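Local coordinates for protein BIM1 (Saccharomyces cerevisiae, PDB 2QJX), which binds microtubules, with a preference for their plus ends, as a MAPRE (EB1) family protein whose calponin-homology domain is the part described here, at residues I30-M43 against I91-L105. Sequence-based numbering, arbitrary orientation.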
ATOM      1  N   ILE A  30      -5.669  -7.627   8.361  1.00 21.41           N
ATOM      2  CA  ILE A  30      -5.864  -6.952   7.086  1.00 22.23           C
ATOM      3  C   ILE A  30      -6.298  -5.510   7.320  1.00 22.01           C
ATOM      4  O   ILE A  30      -5.914  -4.610   6.572  1.00 20.41           O
ATOM      5  CB  ILE A  30      -6.951  -7.660   6.242  1.00 23.18           C
ATOM      6  CG1 ILE A  30      -6.453  -9.034   5.794  1.00 24.96           C
ATOM      7  CG2 ILE A  30      -7.340  -6.794   5.056  1.00 24.46           C
ATOM      8  CD1 ILE A  30      -5.246  -8.990   4.891  1.00 23.68           C
ATOM      9  N   GLU A  31      -7.108  -5.300   8.356  1.00 19.83           N
ATOM     10  CA  GLU A  31      -7.607  -3.967   8.688  1.00 19.51           C
ATOM     11  C   GLU A  31      -6.516  -2.904   8.806  1.00 17.55           C
ATOM     12  O   GLU A  31      -6.764  -1.723   8.548  1.00 14.68           O
ATOM     13  CB  GLU A  31      -8.411  -4.001   9.996  1.00 23.18           C
ATOM     14  CG  GLU A  31      -9.737  -4.747   9.905  1.00 26.66           C
ATOM     15  CD  GLU A  31      -9.633  -6.215  10.284  1.00 27.73           C
ATOM     16  OE1 GLU A  31      -8.698  -6.899   9.816  1.00 25.99           O
ATOM     17  OE2 GLU A  31     -10.502  -6.691  11.049  1.00 28.74           O
ATOM     18  N   GLU A  32      -5.318  -3.317   9.202  1.00 15.92           N
ATOM     19  CA  GLU A  32      -4.206  -2.381   9.360  1.00 15.90           C
ATOM     20  C   GLU A  32      -3.800  -1.728   8.046  1.00 15.79           C
ATOM     21  O   GLU A  32      -3.149  -0.688   8.042  1.00 15.19           O
ATOM     22  CB  GLU A  32      -3.000  -3.088   9.982  1.00 18.33           C
ATOM     23  CG  GLU A  32      -3.242  -3.541  11.418  1.00 20.16           C
ATOM     24  CD  GLU A  32      -2.097  -4.359  11.974  1.00 20.45           C
ATOM     25  OE1 GLU A  32      -0.987  -3.805  12.136  1.00 21.93           O
ATOM     26  OE2 GLU A  32      -2.308  -5.560  12.246  1.00 18.76           O
ATOM     27  N   CYS A  33      -4.178  -2.338   6.929  1.00 14.20           N
ATOM     28  CA  CYS A  33      -3.848  -1.765   5.628  1.00 15.72           C
ATOM     29  C   CYS A  33      -4.724  -0.558   5.330  1.00 14.70           C
ATOM     30  O   CYS A  33      -4.500   0.162   4.360  1.00 15.52           O
ATOM     31  CB  CYS A  33      -4.024  -2.804   4.524  1.00 15.18           C
ATOM     32  SG  CYS A  33      -2.824  -4.131   4.588  1.00 16.46           S
ATOM     33  N   GLY A  34      -5.727  -0.339   6.171  1.00 14.22           N
ATOM     34  CA  GLY A  34      -6.615   0.786   5.955  1.00 13.30           C
ATOM     35  C   GLY A  34      -5.945   2.146   6.026  1.00 13.25           C
ATOM     36  O   GLY A  34      -6.506   3.123   5.530  1.00 12.57           O
ATOM     37  N   THR A  35      -4.751   2.222   6.623  1.00 13.85           N
ATOM     38  CA  THR A  35      -4.056   3.506   6.752  1.00 12.68           C
ATOM     39  C   THR A  35      -3.512   3.986   5.417  1.00 12.88           C
ATOM     40  O   THR A  35      -3.128   5.145   5.281  1.00 11.11           O
ATOM     41  CB  THR A  35      -2.875   3.443   7.750  1.00 14.10           C
ATOM     42  OG1 THR A  35      -1.791   2.701   7.173  1.00 14.63           O
ATOM     43  CG2 THR A  35      -3.307   2.780   9.048  1.00 14.94           C
ATOM     44  N   GLY A  36      -3.469   3.081   4.442  1.00 12.54           N
ATOM     45  CA  GLY A  36      -2.986   3.424   3.117  1.00 12.28           C
ATOM     46  C   GLY A  36      -1.481   3.451   2.905  1.00 12.56           C
ATOM     47  O   GLY A  36      -1.020   3.538   1.765  1.00 13.28           O
ATOM     48  N   ALA A  37      -0.711   3.378   3.985  1.00  9.53           N
ATOM     49  CA  ALA A  37       0.744   3.418   3.888  1.00 10.68           C
ATOM     50  C   ALA A  37       1.319   2.233   3.096  1.00 10.17           C
ATOM     51  O   ALA A  37       2.126   2.419   2.178  1.00 12.12           O
ATOM     52  CB  ALA A  37       1.349   3.468   5.289  1.00  9.10           C
ATOM     53  N   ALA A  38       0.908   1.019   3.449  1.00  9.11           N
ATOM     54  CA  ALA A  38       1.392  -0.171   2.755  1.00 11.81           C
ATOM     55  C   ALA A  38       1.020  -0.141   1.275  1.00 12.88           C
ATOM     56  O   ALA A  38       1.823  -0.520   0.421  1.00 12.58           O
ATOM     57  CB  ALA A  38       0.828  -1.435   3.416  1.00 13.10           C
ATOM     58  N   TYR A  39      -0.198   0.303   0.966  1.00 11.64           N
ATOM     59  CA  TYR A  39      -0.644   0.381  -0.425  1.00 13.36           C
ATOM     60  C   TYR A  39       0.309   1.267  -1.223  1.00 12.95           C
ATOM     61  O   TYR A  39       0.712   0.924  -2.339  1.00 12.16           O
ATOM     62  CB  TYR A  39      -2.061   0.960  -0.499  1.00 13.77           C
ATOM     63  CG  TYR A  39      -3.124   0.104   0.154  1.00 13.06           C
ATOM     64  CD1 TYR A  39      -4.318   0.671   0.601  1.00 14.52           C
ATOM     65  CD2 TYR A  39      -2.940  -1.268   0.329  1.00 11.24           C
ATOM     66  CE1 TYR A  39      -5.300  -0.105   1.213  1.00 12.19           C
ATOM     67  CE2 TYR A  39      -3.918  -2.057   0.935  1.00 10.83           C
ATOM     68  CZ  TYR A  39      -5.093  -1.468   1.377  1.00 11.37           C
ATOM     69  OH  TYR A  39      -6.054  -2.238   1.995  1.00 13.19           O
ATOM     70  N   CYS A  40       0.659   2.415  -0.649  1.00 12.35           N
ATOM     71  CA  CYS A  40       1.574   3.336  -1.307  1.00 12.69           C
ATOM     72  C   CYS A  40       2.904   2.661  -1.591  1.00 12.78           C
ATOM     73  O   CYS A  40       3.430   2.771  -2.695  1.00 12.70           O
ATOM     74  CB  CYS A  40       1.843   4.565  -0.432  1.00 11.31           C
ATOM     75  SG  CYS A  40       0.521   5.785  -0.414  1.00 12.72           S
ATOM     76  N   GLN A  41       3.460   1.977  -0.594  1.00 11.31           N
ATOM     77  CA  GLN A  41       4.752   1.342  -0.805  1.00 12.22           C
ATOM     78  C   GLN A  41       4.719   0.159  -1.756  1.00 13.89           C
ATOM     79  O   GLN A  41       5.727  -0.148  -2.391  1.00 14.94           O
ATOM     80  CB  GLN A  41       5.409   0.935   0.516  1.00 11.92           C
ATOM     81  CG  GLN A  41       6.819   0.389   0.284  1.00 11.70           C
ATOM     82  CD  GLN A  41       7.727   0.523   1.476  1.00 11.94           C
ATOM     83  OE1 GLN A  41       7.305   0.341   2.617  1.00 11.10           O
ATOM     84  NE2 GLN A  41       8.996   0.822   1.218  1.00 11.00           N
ATOM     85  N   ILE A  42       3.583  -0.523  -1.863  1.00 13.30           N
ATOM     86  CA  ILE A  42       3.517  -1.623  -2.819  1.00 14.48           C
ATOM     87  C   ILE A  42       3.679  -0.973  -4.192  1.00 13.97           C
ATOM     88  O   ILE A  42       4.409  -1.473  -5.054  1.00 13.22           O
ATOM     89  CB  ILE A  42       2.170  -2.365  -2.771  1.00 15.33           C
ATOM     90  CG1 ILE A  42       2.072  -3.170  -1.475  1.00 15.53           C
ATOM     91  CG2 ILE A  42       2.046  -3.303  -3.968  1.00 16.62           C
ATOM     92  CD1 ILE A  42       0.789  -3.957  -1.346  1.00 16.34           C
HETATM   93  N   MSE A  43       3.005   0.154  -4.393  1.00 14.79           N
HETATM   94  CA  MSE A  43       3.114   0.856  -5.666  1.00 14.08           C
HETATM   95  C   MSE A  43       4.538   1.380  -5.864  1.00 13.92           C
HETATM   96  O   MSE A  43       5.029   1.448  -6.992  1.00 15.22           O
HETATM   97  CB  MSE A  43       2.106   2.004  -5.734  1.00 14.77           C
HETATM   98  CG  MSE A  43       0.646   1.542  -5.763  1.00 15.10           C
HETATM   99 SE   MSE A  43       0.190   0.409  -7.282  1.00 22.78          SE
HETATM  100  CE  MSE A  43      -0.293   1.783  -8.551  1.00 21.35           C
ATOM    101  N   ILE A  91     -10.356   3.710   4.150  1.00 19.85           N
ATOM    102  CA  ILE A  91      -9.853   4.503   5.260  1.00 22.54           C
ATOM    103  C   ILE A  91     -10.495   4.186   6.610  1.00 23.32           C
ATOM    104  O   ILE A  91      -9.947   4.535   7.656  1.00 22.84           O
ATOM    105  CB  ILE A  91     -10.000   6.003   4.939  1.00 21.07           C
ATOM    106  CG1 ILE A  91      -9.047   6.824   5.808  1.00 19.97           C
ATOM    107  CG2 ILE A  91     -11.443   6.440   5.140  1.00 20.97           C
ATOM    108  CD1 ILE A  91      -8.911   8.264   5.339  1.00 18.66           C
ATOM    109  N   ARG A  92     -11.643   3.520   6.596  1.00 25.35           N
ATOM    110  CA  ARG A  92     -12.303   3.168   7.848  1.00 28.52           C
ATOM    111  C   ARG A  92     -11.715   1.893   8.434  1.00 28.12           C
ATOM    112  O   ARG A  92     -12.147   1.416   9.486  1.00 28.47           O
ATOM    113  CB  ARG A  92     -13.814   3.006   7.643  1.00 32.05           C
ATOM    114  CG  ARG A  92     -14.563   4.329   7.546  1.00 37.44           C
ATOM    115  CD  ARG A  92     -16.065   4.124   7.689  1.00 41.58           C
ATOM    116  NE  ARG A  92     -16.791   5.386   7.803  1.00 47.25           N
ATOM    117  CZ  ARG A  92     -18.106   5.478   7.985  1.00 48.83           C
ATOM    118  NH1 ARG A  92     -18.844   4.379   8.075  1.00 50.44           N
ATOM    119  NH2 ARG A  92     -18.686   6.669   8.079  1.00 49.61           N
ATOM    120  N   CYS A  93     -10.719   1.347   7.743  1.00 25.72           N
ATOM    121  CA  CYS A  93     -10.038   0.137   8.174  1.00 26.30           C
ATOM    122  C   CYS A  93     -10.959  -1.070   8.292  1.00 26.87           C
ATOM    123  O   CYS A  93     -10.754  -1.929   9.146  1.00 27.23           O
ATOM    124  CB  CYS A  93      -9.333   0.378   9.512  1.00 26.70           C
ATOM    125  SG  CYS A  93      -8.085   1.682   9.459  1.00 26.50           S
ATOM    126  N   LYS A  94     -11.978  -1.126   7.440  1.00 27.09           N
ATOM    127  CA  LYS A  94     -12.913  -2.248   7.441  1.00 27.73           C
ATOM    128  C   LYS A  94     -12.219  -3.432   6.759  1.00 26.03           C
ATOM    129  O   LYS A  94     -11.509  -3.251   5.771  1.00 24.67           O
ATOM    130  CB  LYS A  94     -14.191  -1.864   6.687  1.00 29.91           C
ATOM    131  CG  LYS A  94     -15.287  -2.919   6.731  1.00 36.38           C
ATOM    132  CD  LYS A  94     -16.548  -2.453   6.006  1.00 39.80           C
ATOM    133  CE  LYS A  94     -17.623  -3.532   6.010  1.00 42.63           C
ATOM    134  NZ  LYS A  94     -18.879  -3.086   5.337  1.00 45.05           N
ATOM    135  N   PHE A  95     -12.425  -4.636   7.287  1.00 23.96           N
ATOM    136  CA  PHE A  95     -11.792  -5.842   6.750  1.00 22.35           C
ATOM    137  C   PHE A  95     -12.026  -6.169   5.273  1.00 20.78           C
ATOM    138  O   PHE A  95     -11.080  -6.265   4.490  1.00 19.30           O
ATOM    139  CB  PHE A  95     -12.205  -7.065   7.581  1.00 23.05           C
ATOM    140  CG  PHE A  95     -11.649  -8.363   7.061  1.00 25.10           C
ATOM    141  CD1 PHE A  95     -10.330  -8.719   7.308  1.00 24.93           C
ATOM    142  CD2 PHE A  95     -12.437  -9.211   6.287  1.00 25.87           C
ATOM    143  CE1 PHE A  95      -9.799  -9.896   6.792  1.00 25.39           C
ATOM    144  CE2 PHE A  95     -11.918 -10.391   5.764  1.00 27.03           C
ATOM    145  CZ  PHE A  95     -10.595 -10.736   6.016  1.00 26.34           C
ATOM    146  N   GLN A  96     -13.285  -6.353   4.899  1.00 19.50           N
ATOM    147  CA  GLN A  96     -13.627  -6.730   3.530  1.00 18.55           C
ATOM    148  C   GLN A  96     -13.106  -5.819   2.421  1.00 19.33           C
ATOM    149  O   GLN A  96     -12.546  -6.304   1.433  1.00 17.93           O
ATOM    150  CB  GLN A  96     -15.147  -6.876   3.402  1.00 19.08           C
ATOM    151  CG  GLN A  96     -15.602  -7.611   2.155  1.00 19.69           C
ATOM    152  CD  GLN A  96     -14.948  -8.970   2.013  1.00 18.58           C
ATOM    153  OE1 GLN A  96     -14.742  -9.678   2.998  1.00 19.47           O
ATOM    154  NE2 GLN A  96     -14.632  -9.349   0.779  1.00 21.62           N
ATOM    155  N   ASP A  97     -13.282  -4.510   2.577  1.00 17.85           N
ATOM    156  CA  ASP A  97     -12.841  -3.556   1.564  1.00 19.24           C
ATOM    157  C   ASP A  97     -11.327  -3.605   1.355  1.00 19.16           C
ATOM    158  O   ASP A  97     -10.843  -3.603   0.223  1.00 17.41           O
ATOM    159  CB  ASP A  97     -13.259  -2.142   1.967  1.00 20.39           C
ATOM    160  CG  ASP A  97     -14.755  -2.024   2.212  1.00 24.71           C
ATOM    161  OD1 ASP A  97     -15.518  -1.875   1.236  1.00 26.55           O
ATOM    162  OD2 ASP A  97     -15.169  -2.093   3.386  1.00 27.79           O
ATOM    163  N   ASN A  98     -10.585  -3.643   2.453  1.00 19.07           N
ATOM    164  CA  ASN A  98      -9.132  -3.696   2.378  1.00 18.29           C
ATOM    165  C   ASN A  98      -8.637  -5.043   1.886  1.00 17.62           C
ATOM    166  O   ASN A  98      -7.620  -5.123   1.197  1.00 17.51           O
ATOM    167  CB  ASN A  98      -8.543  -3.349   3.739  1.00 18.37           C
ATOM    168  CG  ASN A  98      -8.613  -1.868   4.018  1.00 18.66           C
ATOM    169  OD1 ASN A  98      -7.868  -1.088   3.428  1.00 19.00           O
ATOM    170  ND2 ASN A  98      -9.524  -1.464   4.901  1.00 19.91           N
ATOM    171  N   LEU A  99      -9.357  -6.103   2.234  1.00 16.63           N
ATOM    172  CA  LEU A  99      -8.987  -7.432   1.774  1.00 16.24           C
ATOM    173  C   LEU A  99      -9.018  -7.430   0.248  1.00 16.13           C
ATOM    174  O   LEU A  99      -8.069  -7.868  -0.411  1.00 15.25           O
ATOM    175  CB  LEU A  99      -9.976  -8.481   2.294  1.00 17.93           C
ATOM    176  CG  LEU A  99      -9.729  -9.888   1.732  1.00 18.38           C
ATOM    177  CD1 LEU A  99      -8.448 -10.461   2.329  1.00 18.03           C
ATOM    178  CD2 LEU A  99     -10.905 -10.791   2.048  1.00 20.10           C
ATOM    179  N   GLU A 100     -10.116  -6.927  -0.307  1.00 14.42           N
ATOM    180  CA  GLU A 100     -10.295  -6.876  -1.755  1.00 16.47           C
ATOM    181  C   GLU A 100      -9.268  -6.001  -2.464  1.00 15.90           C
ATOM    182  O   GLU A 100      -8.773  -6.360  -3.529  1.00 14.35           O
ATOM    183  CB  GLU A 100     -11.706  -6.382  -2.096  1.00 18.96           C
ATOM    184  CG  GLU A 100     -12.803  -7.386  -1.766  1.00 22.51           C
ATOM    185  CD  GLU A 100     -14.197  -6.846  -2.044  1.00 25.91           C
ATOM    186  OE1 GLU A 100     -14.388  -6.189  -3.090  1.00 28.05           O
ATOM    187  OE2 GLU A 100     -15.105  -7.093  -1.222  1.00 26.28           O
ATOM    188  N   PHE A 101      -8.946  -4.853  -1.879  1.00 15.48           N
ATOM    189  CA  PHE A 101      -7.976  -3.961  -2.503  1.00 15.66           C
ATOM    190  C   PHE A 101      -6.583  -4.589  -2.475  1.00 14.31           C
ATOM    191  O   PHE A 101      -5.840  -4.510  -3.456  1.00 17.15           O
ATOM    192  CB  PHE A 101      -7.967  -2.602  -1.791  1.00 16.01           C
ATOM    193  CG  PHE A 101      -7.279  -1.518  -2.569  1.00 18.96           C
ATOM    194  CD1 PHE A 101      -7.787  -1.092  -3.792  1.00 19.43           C
ATOM    195  CD2 PHE A 101      -6.112  -0.934  -2.089  1.00 18.65           C
ATOM    196  CE1 PHE A 101      -7.143  -0.100  -4.530  1.00 21.29           C
ATOM    197  CE2 PHE A 101      -5.459   0.059  -2.819  1.00 20.41           C
ATOM    198  CZ  PHE A 101      -5.979   0.476  -4.044  1.00 19.27           C
ATOM    199  N   LEU A 102      -6.229  -5.216  -1.358  1.00 15.15           N
ATOM    200  CA  LEU A 102      -4.922  -5.856  -1.245  1.00 15.32           C
ATOM    201  C   LEU A 102      -4.817  -7.016  -2.232  1.00 16.15           C
ATOM    202  O   LEU A 102      -3.751  -7.259  -2.805  1.00 15.08           O
ATOM    203  CB  LEU A 102      -4.687  -6.361   0.179  1.00 15.94           C
ATOM    204  CG  LEU A 102      -3.312  -6.976   0.450  1.00 17.00           C
ATOM    205  CD1 LEU A 102      -2.215  -5.948   0.167  1.00 17.17           C
ATOM    206  CD2 LEU A 102      -3.238  -7.452   1.894  1.00 18.46           C
ATOM    207  N   GLN A 103      -5.919  -7.738  -2.434  1.00 15.97           N
ATOM    208  CA  GLN A 103      -5.906  -8.849  -3.380  1.00 17.97           C
ATOM    209  C   GLN A 103      -5.578  -8.313  -4.766  1.00 19.00           C
ATOM    210  O   GLN A 103      -4.749  -8.883  -5.470  1.00 17.89           O
ATOM    211  CB  GLN A 103      -7.257  -9.568  -3.414  1.00 19.15           C
ATOM    212  CG  GLN A 103      -7.638 -10.235  -2.101  1.00 21.24           C
ATOM    213  CD  GLN A 103      -8.999 -10.908  -2.160  1.00 21.85           C
ATOM    214  OE1 GLN A 103      -9.960 -10.341  -2.676  1.00 22.61           O
ATOM    215  NE2 GLN A 103      -9.087 -12.115  -1.616  1.00 23.98           N
ATOM    216  N   TRP A 104      -6.218  -7.215  -5.158  1.00 17.98           N
ATOM    217  CA  TRP A 104      -5.946  -6.640  -6.471  1.00 18.81           C
ATOM    218  C   TRP A 104      -4.512  -6.120  -6.561  1.00 17.45           C
ATOM    219  O   TRP A 104      -3.841  -6.296  -7.581  1.00 17.71           O
ATOM    220  CB  TRP A 104      -6.901  -5.489  -6.787  1.00 18.95           C
ATOM    221  CG  TRP A 104      -6.580  -4.834  -8.107  1.00 19.50           C
ATOM    222  CD1 TRP A 104      -7.006  -5.226  -9.346  1.00 19.57           C
ATOM    223  CD2 TRP A 104      -5.704  -3.716  -8.321  1.00 19.01           C
ATOM    224  NE1 TRP A 104      -6.452  -4.422 -10.316  1.00 19.90           N
ATOM    225  CE2 TRP A 104      -5.647  -3.489  -9.715  1.00 21.12           C
ATOM    226  CE3 TRP A 104      -4.961  -2.888  -7.468  1.00 21.19           C
ATOM    227  CZ2 TRP A 104      -4.873  -2.464 -10.279  1.00 21.38           C
ATOM    228  CZ3 TRP A 104      -4.190  -1.867  -8.032  1.00 20.96           C
ATOM    229  CH2 TRP A 104      -4.155  -1.667  -9.424  1.00 21.62           C
ATOM    230  N   LEU A 105      -4.042  -5.468  -5.502  1.00 16.02           N
ATOM    231  CA  LEU A 105      -2.685  -4.940  -5.509  1.00 16.67           C
ATOM    232  C   LEU A 105      -1.663  -6.046  -5.720  1.00 16.92           C
ATOM    233  O   LEU A 105      -0.707  -5.884  -6.487  1.00 15.40           O
ATOM    234  CB  LEU A 105      -2.391  -4.198  -4.203  1.00 18.16           C
ATOM    235  CG  LEU A 105      -2.973  -2.785  -4.132  1.00 18.58           C
ATOM    236  CD1 LEU A 105      -2.823  -2.232  -2.725  1.00 19.77           C
ATOM    237  CD2 LEU A 105      -2.252  -1.891  -5.127  1.00 19.53           C
TER
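The ring of Y39 takes the edge of F101 on one face: F101 CD2 stands 3.4 Å above the ring plane, over its centre, and the planes meet at 72°, a T-shaped pair. At the edge of the Y39 ring lie L102 CD1 and the amide oxygen of N98. Y39 OH donates to N98 OD1 at 2.6 Å, in the carbonyl plane and on a lone pair, with ring and amide only 23° from coplanar. N98 ND2 in turn donates to K94 O (2.8 Å) and to L90 O, which fixes the amide's flip and turns OD1 to the phenol. A phenylalanine in place of Y39 would probably leave the amide oxygen of buried N98 without this donor. The F95 ring has E31 OE1 at its edge, while I30 CG1 reaches F95 CE1 at 3.6 Å; I30 CG2, on the branch turned away from the backbone N, lies against the helix backbone, 3.5 Å from L99 N. Backbones come closest where G34 CA lies 4.1 Å from C93 CA, a spacing made possible by the missing side chain. Helices 37-43 and 95-105 run nearly parallel (9°, axes 11.2 Å apart) in the all-helical calponin-homology core, with helix 62-78 touching Y39 and M43 and helix 12-23 touching I30 and F95.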